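Local coordinates for periplasmic protein TorT (Vibrio parahaemolyticus, PDB 3O1I) that probably senses trimethylamine N-oxide in the periplasm together with a partner sensor kinase, as a type I periplasmic binding protein, at residues 139-144 / 197-202; 113-118 / 225-230; 204-209 / 230-235; 41-46 / 70-75. All blocks are in the same frame, centred on the assembly; numbering follows the deposited sequence.

Interaction 1 of 4, residues 139-144 / 197-202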
# COMPACT_ATOMS: atom_id res chain seq x y z
N ILE D 139 24.54 30.21 9.75
CA ILE D 139 23.18 29.72 9.87
C ILE D 139 22.77 28.87 8.65
O ILE D 139 23.32 29.02 7.55
CB ILE D 139 22.21 30.92 10.05
CG1 ILE D 139 20.82 30.43 10.45
CG2 ILE D 139 22.15 31.74 8.75
CD1 ILE D 139 19.77 31.52 10.51
N ALA D 140 21.79 27.99 8.85
CA ALA D 140 21.31 27.12 7.77
C ALA D 140 19.83 27.34 7.48
O ALA D 140 19.00 27.25 8.38
CB ALA D 140 21.54 25.66 8.15
N LEU D 141 19.50 27.60 6.22
CA LEU D 141 18.11 27.86 5.81
C LEU D 141 17.34 26.67 5.25
O LEU D 141 17.65 26.17 4.19
CB LEU D 141 18.07 28.99 4.77
CG LEU D 141 18.05 30.43 5.28
CD1 LEU D 141 18.27 31.41 4.12
CD2 LEU D 141 16.72 30.69 5.95
N LEU D 142 16.32 26.22 5.98
CA LEU D 142 15.48 25.10 5.52
C LEU D 142 14.03 25.57 5.49
O LEU D 142 13.19 25.11 6.27
CB LEU D 142 15.63 23.90 6.45
CG LEU D 142 17.04 23.35 6.68
CD1 LEU D 142 16.94 22.08 7.50
CD2 LEU D 142 17.75 23.09 5.37
N LEU D 143 13.74 26.48 4.57
CA LEU D 143 12.43 27.07 4.42
C LEU D 143 11.34 26.15 3.88
O LEU D 143 10.31 25.97 4.53
CB LEU D 143 12.55 28.32 3.55
CG LEU D 143 13.55 29.31 4.15
CD1 LEU D 143 13.72 30.51 3.23
CD2 LEU D 143 13.08 29.72 5.54
N GLY D 144 11.56 25.59 2.70
CA GLY D 144 10.56 24.70 2.13
C GLY D 144 10.75 24.51 0.64
O GLY D 144 11.88 24.58 0.15
N TYR D 197 22.78 27.95 13.85
CA TYR D 197 21.31 27.95 13.86
C TYR D 197 20.71 27.37 12.59
O TYR D 197 21.35 27.33 11.54
CB TYR D 197 20.75 29.37 14.00
CG TYR D 197 21.20 30.14 15.20
CD1 TYR D 197 22.08 31.22 15.07
CD2 TYR D 197 20.73 29.83 16.47
CE1 TYR D 197 22.47 31.97 16.17
CE2 TYR D 197 21.12 30.56 17.58
CZ TYR D 197 21.99 31.63 17.43
OH TYR D 197 22.34 32.38 18.53
N ILE D 198 19.46 26.93 12.71
CA ILE D 198 18.69 26.41 11.59
C ILE D 198 17.37 27.18 11.61
O ILE D 198 16.63 27.14 12.60
CB ILE D 198 18.33 24.91 11.73
CG1 ILE D 198 19.57 24.03 11.79
CG2 ILE D 198 17.50 24.48 10.53
CD1 ILE D 198 19.23 22.57 12.05
N VAL D 199 17.09 27.90 10.54
CA VAL D 199 15.84 28.63 10.43
C VAL D 199 15.06 28.01 9.28
O VAL D 199 15.50 28.05 8.13
CB VAL D 199 16.05 30.13 10.16
CG1 VAL D 199 16.60 30.79 11.39
CG2 VAL D 199 17.00 30.35 9.00
N GLY D 200 13.92 27.40 9.60
CA GLY D 200 13.13 26.79 8.56
C GLY D 200 11.65 26.68 8.88
O GLY D 200 11.16 27.30 9.82
N SER D 201 10.94 25.88 8.09
CA SER D 201 9.51 25.68 8.27
C SER D 201 9.19 25.01 9.58
O SER D 201 10.06 24.44 10.23
CB SER D 201 8.97 24.82 7.15
OG SER D 201 9.68 23.59 7.10
N ALA D 202 7.93 25.07 9.98
CA ALA D 202 7.59 24.43 11.23
C ALA D 202 7.88 22.95 11.05
O ALA D 202 8.20 22.25 12.02
CB ALA D 202 6.12 24.64 11.56
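I139 and V199 meet at about a right angle on one face of the parallel pair made by strands 137-142 and 197-200. CG1 of I139 stands anti to its backbone N (chi1 -169°), and CD1 beyond it ends against the isopropyl group of V199, with CD1 to V199 CG1 at 3.4 Å. The same I139 CG1 lies beside Y197 CB at 3.7 Å, while the Y197 ring swings away from the pair and its hydroxyl is hydrogen-bonded to H130 NE2. L141 lies on the same face as V199. On the other face, L142 crosses I198 obliquely, L142 CD1 lying 3.9 Å from I198 CG2, and A140 CB sits more loosely beside the I198 side chain. Three backbone bonds hold the register: A140 N to Y197 O at 2.8 Å, V199 N to A140 O at 3.0 Å, and L142 N to V199 O at 2.9 Å. A fourth, from S201 N to L142 O, is less certainly placed. S201 then serves as N-cap of helix 202-214, its OG accepting from A204 N. All of this is buried. L126 of helix 116-127 packs on I139, Y197 and V199; helix 179-192 covers the other face through V189 and V186; strand 167-172 flanks 137-142, and strand 222-225 lies beyond 197-200.

Interaction 2 of 4, residues 113-118 / 225-230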
# COMPACT_ATOMS: atom_id res chain seq x y z
N VAL D 113 -1.97 37.43 5.90
CA VAL D 113 -0.78 38.04 6.47
C VAL D 113 0.42 37.98 5.53
O VAL D 113 0.84 36.91 5.12
CB VAL D 113 -0.40 37.33 7.77
CG1 VAL D 113 0.90 37.88 8.31
CG2 VAL D 113 -1.53 37.48 8.78
N ASP D 114 0.97 39.14 5.19
CA ASP D 114 2.15 39.22 4.33
C ASP D 114 3.27 38.47 5.06
O ASP D 114 3.70 38.89 6.14
CB ASP D 114 2.56 40.68 4.12
CG ASP D 114 3.82 40.83 3.26
OD1 ASP D 114 4.36 39.81 2.80
OD2 ASP D 114 4.26 41.99 3.05
N TRP D 115 3.73 37.37 4.49
CA TRP D 115 4.77 36.58 5.13
C TRP D 115 6.13 37.24 5.23
O TRP D 115 6.98 36.80 6.01
CB TRP D 115 4.85 35.21 4.46
CG TRP D 115 3.68 34.39 4.84
CD1 TRP D 115 2.39 34.59 4.44
CD2 TRP D 115 3.63 33.37 5.84
NE1 TRP D 115 1.55 33.76 5.14
CE2 TRP D 115 2.28 33.00 6.00
CE3 TRP D 115 4.60 32.73 6.62
CZ2 TRP D 115 1.87 32.03 6.91
CZ3 TRP D 115 4.20 31.76 7.53
CH2 TRP D 115 2.84 31.42 7.67
N TYR D 116 6.33 38.30 4.45
CA TYR D 116 7.58 39.06 4.47
C TYR D 116 7.94 39.39 5.91
O TYR D 116 9.09 39.29 6.31
CB TYR D 116 7.40 40.37 3.69
CG TYR D 116 8.58 41.31 3.74
CD1 TYR D 116 9.53 41.32 2.72
CD2 TYR D 116 8.75 42.22 4.80
CE1 TYR D 116 10.61 42.20 2.75
CE2 TYR D 116 9.82 43.10 4.84
CZ TYR D 116 10.75 43.08 3.81
OH TYR D 116 11.81 43.95 3.80
N TRP D 117 6.93 39.78 6.67
CA TRP D 117 7.10 40.15 8.07
C TRP D 117 7.19 38.95 9.01
O TRP D 117 7.22 39.11 10.23
CB TRP D 117 5.98 41.11 8.51
CG TRP D 117 5.98 42.38 7.70
CD1 TRP D 117 5.24 42.64 6.58
CD2 TRP D 117 6.87 43.49 7.86
NE1 TRP D 117 5.63 43.84 6.02
CE2 TRP D 117 6.63 44.38 6.79
CE3 TRP D 117 7.86 43.81 8.80
CZ2 TRP D 117 7.34 45.57 6.63
CZ3 TRP D 117 8.56 44.99 8.64
CH2 TRP D 117 8.30 45.86 7.56
N MET D 118 7.20 37.76 8.44
CA MET D 118 7.33 36.54 9.24
C MET D 118 8.83 36.20 9.16
O MET D 118 9.46 35.83 10.16
CB MET D 118 6.48 35.42 8.65
CG MET D 118 4.99 35.67 8.72
SD MET D 118 4.31 35.32 10.36
CE MET D 118 4.70 33.58 10.56
N SER D 225 11.98 28.96 13.92
CA SER D 225 10.86 28.70 13.00
C SER D 225 10.49 29.94 12.17
O SER D 225 10.77 31.06 12.58
CB SER D 225 9.64 28.28 13.81
OG SER D 225 9.05 27.09 13.30
N VAL D 226 9.86 29.73 11.02
CA VAL D 226 9.44 30.86 10.19
C VAL D 226 7.93 31.05 10.36
O VAL D 226 7.34 31.97 9.78
CB VAL D 226 9.78 30.63 8.71
CG1 VAL D 226 9.46 31.86 7.89
CG2 VAL D 226 11.25 30.32 8.58
N TYR D 227 7.32 30.19 11.17
CA TYR D 227 5.89 30.26 11.51
C TYR D 227 5.62 29.28 12.65
O TYR D 227 6.52 28.55 13.05
CB TYR D 227 4.99 29.98 10.29
CG TYR D 227 4.99 28.57 9.72
CD1 TYR D 227 4.11 27.60 10.21
CD2 TYR D 227 5.86 28.21 8.68
CE1 TYR D 227 4.09 26.31 9.67
CE2 TYR D 227 5.85 26.92 8.14
CZ TYR D 227 4.96 25.97 8.65
OH TYR D 227 4.99 24.67 8.19
N LEU D 228 4.41 29.28 13.19
CA LEU D 228 4.12 28.41 14.33
C LEU D 228 3.23 27.22 14.04
O LEU D 228 2.45 27.23 13.08
CB LEU D 228 3.47 29.23 15.46
CG LEU D 228 3.12 28.44 16.71
CD1 LEU D 228 4.37 28.19 17.53
CD2 LEU D 228 2.10 29.18 17.53
N SER D 229 3.34 26.20 14.88
CA SER D 229 2.56 24.98 14.77
C SER D 229 2.53 24.32 16.13
O SER D 229 3.36 24.62 16.97
CB SER D 229 3.18 24.03 13.73
OG SER D 229 4.49 23.61 14.10
N HIS D 230 1.58 23.43 16.37
CA HIS D 230 1.50 22.79 17.68
C HIS D 230 2.80 22.11 18.08
O HIS D 230 3.02 21.83 19.26
CB HIS D 230 0.38 21.75 17.69
CG HIS D 230 -0.98 22.32 17.43
ND1 HIS D 230 -2.05 22.12 18.28
CD2 HIS D 230 -1.45 23.06 16.39
CE1 HIS D 230 -3.12 22.72 17.78
NE2 HIS D 230 -2.78 23.30 16.64
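W115 brings the edge of its indole to Y227, whose CB lies close to the indole plane, 3.4 Å from W115 CZ3. The contact joins the region where the chain enters helix 116-127, on its way into the second lobe, to the loop after strand 222-225. Its close-packed, buried side is made by M118 and V226. The M118 chain is bent at both chi2 and chi3, which carries CE back to lie 3.6 Å from Y227 CB and beside the carbonyl of V226. M118 CG also rests on one face of W115, toward its rim, so indole and thioether approach the 225-230 loop as one unit. V154 packs on both W115 and V226. The other side is looser and partly exposed: beyond its CB the Y227 ring leads away from the 113-118 segment, and it stands oblique to the indole, with planes at 79° and the centroid of the six-membered W115 ring 5.9 Å from that of Y227. R148 makes a cation-pi contact with W115. No hydrogen bond spans the two segments; the indole edge, the M118 methyl, the Y227 methylene and the V226 carbonyl join them by van der Waals fit.

Interaction 3 of 4, residues 204-209 / 230-235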
# COMPACT_ATOMS: atom_id res chain seq x y z
N ALA D 204 10.39 21.59 9.07
CA ALA D 204 11.81 21.42 9.26
C ALA D 204 12.15 21.42 10.76
O ALA D 204 12.64 20.41 11.29
CB ALA D 204 12.57 22.52 8.55
N ILE D 205 11.87 22.53 11.43
CA ILE D 205 12.16 22.66 12.85
C ILE D 205 11.64 21.48 13.66
O ILE D 205 12.39 20.92 14.46
CB ILE D 205 11.63 24.02 13.45
CG1 ILE D 205 12.72 25.09 13.34
CG2 ILE D 205 11.22 23.86 14.93
CD1 ILE D 205 13.05 25.53 11.93
N GLU D 206 10.39 21.07 13.47
CA GLU D 206 9.90 19.93 14.25
C GLU D 206 10.84 18.71 14.14
O GLU D 206 11.16 18.06 15.14
CB GLU D 206 8.50 19.52 13.78
CG GLU D 206 7.41 20.46 14.21
CD GLU D 206 6.08 20.10 13.58
OE1 GLU D 206 6.04 19.98 12.33
OE2 GLU D 206 5.08 19.94 14.31
N ALA D 207 11.28 18.43 12.91
CA ALA D 207 12.19 17.33 12.61
C ALA D 207 13.53 17.59 13.30
O ALA D 207 14.10 16.69 13.91
CB ALA D 207 12.40 17.21 11.09
N ALA D 208 14.03 18.82 13.18
CA ALA D 208 15.29 19.19 13.82
C ALA D 208 15.25 18.90 15.32
O ALA D 208 16.24 18.46 15.91
CB ALA D 208 15.60 20.65 13.57
N ILE D 209 14.10 19.14 15.95
CA ILE D 209 13.98 18.87 17.37
C ILE D 209 14.31 17.42 17.68
O ILE D 209 15.06 17.13 18.61
CB ILE D 209 12.57 19.18 17.90
CG1 ILE D 209 12.27 20.67 17.70
CG2 ILE D 209 12.46 18.78 19.38
CD1 ILE D 209 10.84 21.04 17.99
N HIS D 230 1.58 23.43 16.37
CA HIS D 230 1.50 22.79 17.68
C HIS D 230 2.80 22.11 18.08
O HIS D 230 3.02 21.83 19.26
CB HIS D 230 0.38 21.75 17.69
CG HIS D 230 -0.98 22.32 17.43
ND1 HIS D 230 -2.05 22.12 18.28
CD2 HIS D 230 -1.45 23.06 16.39
CE1 HIS D 230 -3.12 22.72 17.78
NE2 HIS D 230 -2.78 23.30 16.64
N GLY D 231 3.66 21.84 17.11
CA GLY D 231 4.91 21.18 17.43
C GLY D 231 5.97 22.19 17.78
O GLY D 231 6.68 22.04 18.78
N VAL D 232 6.08 23.23 16.95
CA VAL D 232 7.04 24.30 17.18
C VAL D 232 6.70 25.01 18.50
O VAL D 232 7.58 25.54 19.16
CB VAL D 232 7.05 25.31 16.01
CG1 VAL D 232 7.94 26.50 16.34
CG2 VAL D 232 7.55 24.62 14.75
N TYR D 233 5.42 25.00 18.87
CA TYR D 233 4.99 25.61 20.12
C TYR D 233 5.53 24.79 21.28
O TYR D 233 6.25 25.33 22.12
CB TYR D 233 3.46 25.66 20.20
CG TYR D 233 2.95 26.07 21.57
CD1 TYR D 233 3.06 27.39 22.04
CD2 TYR D 233 2.38 25.12 22.42
CE1 TYR D 233 2.60 27.75 23.31
CE2 TYR D 233 1.93 25.46 23.69
CZ TYR D 233 2.04 26.77 24.14
OH TYR D 233 1.57 27.07 25.40
N ARG D 234 5.21 23.50 21.33
CA ARG D 234 5.69 22.64 22.41
C ARG D 234 7.21 22.77 22.57
O ARG D 234 7.77 22.59 23.66
CB ARG D 234 5.36 21.17 22.15
CG ARG D 234 5.38 20.35 23.41
CD ARG D 234 5.61 18.89 23.13
NE ARG D 234 7.01 18.47 23.30
CZ ARG D 234 8.00 18.75 22.45
NH1 ARG D 234 7.79 19.47 21.34
NH2 ARG D 234 9.21 18.29 22.70
N GLY D 235 7.88 23.07 21.46
CA GLY D 235 9.32 23.23 21.49
C GLY D 235 9.72 24.51 22.19
O GLY D 235 10.72 24.56 22.90
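Helices 202-214 and 230-236 follow the last two strands of the four-stranded parallel sheet, and they touch through I205, E206 and I209 on one and G231, V232 and G235 on the other. The axes of the two short segments approach to 9.1 Å at 47°. At the centre, E206 lays its chain over the start of the second helix: CG is anti to the carbonyl carbon (chi1 -74°), the chain runs on extended, and OE2 comes to 3.4 Å from G231 CA. With no side chain on G231, the carboxylate can lie directly against the backbone. No hydrogen bond is made, though a carboxylate beside the first turn of a helix may be favoured by the helix dipole. On one side of E206, I205 CG2 meets V232 CG2 at 3.8 Å, and the same V232 methyl lies 4.2 Å from E206 CG. Further along, I209 CD1 faces G231 O and G235 CA, each 4.4 Å away. L223 of strand 222-225 lies under I205 and I209, and S225 under V232. R234 reaches beyond this chain: its NH2 forms a salt bridge with an acidic side chain of another protein chain in the assembly. Helix 202-214 is the connection of a beta-alpha-beta crossover from strand 197-200 to strand 222-225, the repeating element of the Rossmann-like lobes of type I periplasmic binding proteins.

Interaction 4 of 4, residues 41-46 / 70-75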
# COMPACT_ATOMS: atom_id res chain seq x y z
N LEU D 41 -15.25 22.28 3.04
CA LEU D 41 -14.82 21.30 2.04
C LEU D 41 -13.33 21.49 1.80
O LEU D 41 -12.90 22.56 1.34
CB LEU D 41 -15.55 21.51 0.70
CG LEU D 41 -17.07 21.53 0.66
CD1 LEU D 41 -17.49 21.49 -0.81
CD2 LEU D 41 -17.67 20.35 1.44
N GLU D 42 -12.54 20.46 2.10
CA GLU D 42 -11.10 20.54 1.92
C GLU D 42 -10.68 19.74 0.70
O GLU D 42 -11.03 18.57 0.56
CB GLU D 42 -10.39 20.06 3.19
CG GLU D 42 -10.55 18.59 3.49
CD GLU D 42 -9.35 17.78 3.04
OE1 GLU D 42 -9.41 16.53 3.15
OE2 GLU D 42 -8.35 18.38 2.59
N ALA D 43 -9.91 20.38 -0.17
CA ALA D 43 -9.44 19.78 -1.41
C ALA D 43 -8.53 18.56 -1.25
O ALA D 43 -8.09 17.97 -2.25
CB ALA D 43 -8.72 20.82 -2.24
N GLY D 44 -8.24 18.19 -0.00
CA GLY D 44 -7.38 17.05 0.25
C GLY D 44 -5.92 17.22 -0.15
O GLY D 44 -5.14 16.30 0.05
N GLY D 45 -5.54 18.35 -0.72
CA GLY D 45 -4.15 18.53 -1.10
C GLY D 45 -3.93 19.69 -2.04
O GLY D 45 -4.84 20.09 -2.75
N TYR D 46 -2.72 20.25 -2.05
CA TYR D 46 -2.46 21.39 -2.91
C TYR D 46 -2.45 21.03 -4.38
O TYR D 46 -2.89 21.83 -5.21
CB TYR D 46 -1.13 22.07 -2.54
CG TYR D 46 -1.30 23.19 -1.54
CD1 TYR D 46 -1.78 22.94 -0.26
CD2 TYR D 46 -1.04 24.51 -1.89
CE1 TYR D 46 -1.99 23.97 0.66
CE2 TYR D 46 -1.26 25.56 -0.97
CZ TYR D 46 -1.73 25.27 0.30
OH TYR D 46 -1.94 26.28 1.21
N GLY D 70 -9.72 29.17 0.12
CA GLY D 70 -8.30 29.11 0.45
C GLY D 70 -7.66 28.37 -0.71
O GLY D 70 -7.41 27.18 -0.63
N THR D 71 -7.40 29.09 -1.80
CA THR D 71 -6.85 28.48 -3.02
C THR D 71 -5.56 27.70 -2.95
O THR D 71 -4.62 28.07 -2.24
CB THR D 71 -6.66 29.49 -4.16
OG1 THR D 71 -5.64 30.42 -3.79
CG2 THR D 71 -7.94 30.22 -4.44
N VAL D 72 -5.54 26.65 -3.76
CA VAL D 72 -4.42 25.73 -3.89
C VAL D 72 -3.54 26.31 -4.98
O VAL D 72 -2.76 25.61 -5.60
CB VAL D 72 -4.92 24.33 -4.34
CG1 VAL D 72 -5.92 23.78 -3.32
CG2 VAL D 72 -5.57 24.42 -5.73
N ASP D 73 -3.67 27.61 -5.19
CA ASP D 73 -2.89 28.30 -6.20
C ASP D 73 -3.48 29.69 -6.40
O ASP D 73 -4.70 29.87 -6.47
CB ASP D 73 -2.89 27.49 -7.52
CG ASP D 73 -2.19 28.22 -8.68
OD1 ASP D 73 -1.53 29.25 -8.46
OD2 ASP D 73 -2.31 27.73 -9.83
N PRO D 74 -2.61 30.71 -6.51
CA PRO D 74 -3.07 32.09 -6.70
C PRO D 74 -3.71 32.28 -8.06
O PRO D 74 -4.81 32.81 -8.18
CB PRO D 74 -1.78 32.90 -6.58
CG PRO D 74 -0.87 32.02 -5.79
CD PRO D 74 -1.14 30.71 -6.43
N HIS D 75 -3.00 31.84 -9.09
CA HIS D 75 -3.46 31.97 -10.46
C HIS D 75 -4.40 30.87 -10.96
O HIS D 75 -4.50 30.62 -12.16
CB HIS D 75 -2.25 32.07 -11.38
CG HIS D 75 -1.24 33.10 -10.96
ND1 HIS D 75 -1.57 34.41 -10.73
CD2 HIS D 75 0.09 33.00 -10.73
CE1 HIS D 75 -0.49 35.08 -10.37
NE2 HIS D 75 0.53 34.25 -10.36
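Y46 and V72 bring their backbones together, CA to CA 4.9 Å, where the loops after strands 37-42 and 66-69 converge with no hydrogen bond between them. The first loop is shaped by two glycines, G44 at positive phi and G45 fully extended, and it returns the chain so that the carbonyls of G45 and Y46 both face V72. V72 is the main side chain: its CB lies 3.3 Å from Y46 O. CG1 is set anti to the carbonyl carbon (chi1 -59°), from where it touches G45 O at 3.9 Å and A43 CB at 4.2 Å, while CG2 keeps to the Y46 O side. The isopropyl group thus meets two carbonyls and a methyl. The Y46 ring comes obliquely to the backbone of the other loop, CD2 4.1 Å from V72 CA and CE2 4.4 Å from T71 O. T71 turns the other way and ties its own loop with a bond from OG1 to D73 O at 2.9 Å, the hydroxyl sitting above the carbonyl plane. Around the pair, P13, in the loop after the intervening strand 7-12, packs on both Y46 and V72, and H14 meets the Y46 ring. Q52 of helix 49-62 donates to G70 O, and N48 to A43 O. Both loops follow the C-terminal ends of parallel strands, where proteins of this family commonly form the ligand cleft. Across the contact the chemistry is apolar carbon against carbonyl oxygen and methyl, so it rests on shape and burial, while neighbouring polar side chains satisfy carbonyls of both loops.

How the interactions relate
From the N terminus, interaction 4 comes first and stands apart: it closes the loop carrying helix 49-62 and strand 66-69, at the ends of strands in the five-stranded sheet. Interaction 2 opens next at 113-118, where the chain has left that sheet, and closes at 225-230, beyond the last strand of the four-stranded sheet. Interaction 1 lies wholly within this span and joins two central strands of that second sheet. Interaction 3 starts inside the span and ends past it, so it crosses interaction 2, and the two share H230. Interactions 1, 2 and 3 touch one another; the centre of interaction 4 is about 19 Å from that of interaction 2.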